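Local coordinates for inositol monophosphatase family protein (Staphylococcus aureus, PDB 5I3S) that hydrolyses inositol monophosphate, and probably related phosphate monoesters, with the help of bound metal ions, at the interface of chains A and B. Residues are numbered along the deposited sequence; one frame, centred on the assembly and turned at random. Chains: chain A/B, Inositol monophosphatase family protein.

The interface of chains A and B. Residues chain A 154, 156, 159, 178; chain B 154, 156, 159, 178, 180.
The short 3-10 helices A:156-159 and B:156-160 meet across the two-fold axis, each also facing the partner's strand 177-179 and the loop residue of the other chain, A:Ile154 or B:Ile154. Here two copies of one surface interlock by exchanging the same residue: A:Pro156 enters a shallow apolar seat on chain B, and B:Pro156 enters its twin on chain A. The two pyrrolidine rings pass each other at a slant beside the axis, their leading carbons meeting at 3.7 Å between A:Pro156 CG and B:Pro156 CG.

The far wall of each seat is an alanine methyl. A:Pro156 presents both CB and CG to it, CG lying 3.7 Å from B:Ala178 CB. The same ring carbon is in van der Waals contact with a main-chain carbonyl, A:Pro156 CG lying 3.4 Å from B:Ile154 O. The isoleucine side chain contributes little: A:Ile154 CG1 runs anti to the backbone N (chi1 -176°), which leaves the CG2 methyl as the branch nearest the partner, 4.1 Å from B:Pro156 CG.

At the other end of each helix a leucine covers the partner proline's backbone. B:Leu159 turns its CD2 branch onto the carbonyl, 3.3 Å from A:Pro156 O, and A:Leu159 CD2 makes the twin contact with B:Pro156 O. In A:Leu159, CG stands anti to the carbonyl carbon (chi1 -73°), and CD1 approaches B:Pro156 CB while CD2 covers the carbonyl. Near the axis the stems of the leucines touch, A:Leu159 CB lying 4.1 Å from B:Leu159 CB.

Compact proline rings set against alanine methyls probably let the two backbones come close, and the exchange of prolines probably makes the fit depend on how the two short helices are placed. The patch thus supplies an apolar part of the two-fold interface; since family members commonly form dimers, it probably helps hold the phosphatase together as a dimer.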
# COMPACT_ATOMS: atom_id res chain seq x y z
N ILE A 154 4.07 -7.90 2.95
CA ILE A 154 4.38 -8.30 4.30
C ILE A 154 4.45 -7.07 5.18
O ILE A 154 5.14 -6.12 4.84
CB ILE A 154 5.70 -9.11 4.38
CG1 ILE A 154 5.96 -9.61 5.79
CG2 ILE A 154 6.91 -8.32 3.89
CD1 ILE A 154 7.16 -10.55 5.86
N PRO A 156 5.78 -4.54 7.73
CA PRO A 156 7.06 -4.33 8.42
C PRO A 156 7.14 -4.81 9.90
O PRO A 156 8.21 -5.22 10.36
CB PRO A 156 7.23 -2.80 8.37
CG PRO A 156 6.53 -2.39 7.09
CD PRO A 156 5.36 -3.35 6.96
N LEU A 159 8.89 -8.11 10.67
CA LEU A 159 10.35 -8.18 10.64
C LEU A 159 11.02 -7.79 11.96
O LEU A 159 12.23 -8.03 12.09
CB LEU A 159 10.93 -7.37 9.48
CG LEU A 159 10.72 -8.01 8.11
CD1 LEU A 159 9.31 -7.81 7.59
CD2 LEU A 159 11.67 -7.39 7.13
N ALA A 178 9.20 -4.99 -1.33
CA ALA A 178 8.10 -5.32 -0.44
C ALA A 178 7.12 -4.17 -0.26
O ALA A 178 7.52 -3.00 -0.22
CB ALA A 178 8.64 -5.79 0.91
N ILE B 154 7.07 2.85 5.76
CA ILE B 154 8.47 2.46 5.71
C ILE B 154 8.54 1.09 5.03
O ILE B 154 7.81 0.19 5.36
CB ILE B 154 9.05 2.39 7.12
CG1 ILE B 154 10.52 2.01 7.06
CG2 ILE B 154 8.28 1.39 8.01
CD1 ILE B 154 11.09 1.85 8.45
N PRO B 156 9.62 -2.65 4.35
CA PRO B 156 10.22 -3.74 5.08
C PRO B 156 11.71 -3.96 4.85
O PRO B 156 12.44 -4.29 5.76
CB PRO B 156 9.43 -4.95 4.55
CG PRO B 156 8.03 -4.39 4.41
CD PRO B 156 8.30 -3.01 3.81
N LEU B 159 14.27 -2.64 7.41
CA LEU B 159 14.39 -3.45 8.62
C LEU B 159 15.34 -4.69 8.51
O LEU B 159 15.57 -5.35 9.49
CB LEU B 159 13.01 -3.87 9.13
CG LEU B 159 12.32 -2.82 10.02
CD1 LEU B 159 12.20 -1.44 9.41
CD2 LEU B 159 10.93 -3.30 10.35
N ALA B 178 2.29 -0.16 10.28
CA ALA B 178 3.14 0.29 9.19
C ALA B 178 2.57 -0.13 7.85
O ALA B 178 1.82 -1.08 7.78
CB ALA B 178 4.53 -0.25 9.35
N ALA B 180 3.64 0.27 3.26
CA ALA B 180 4.64 0.56 2.23
C ALA B 180 4.00 0.45 0.84
O ALA B 180 3.50 -0.61 0.46
CB ALA B 180 5.82 -0.41 2.33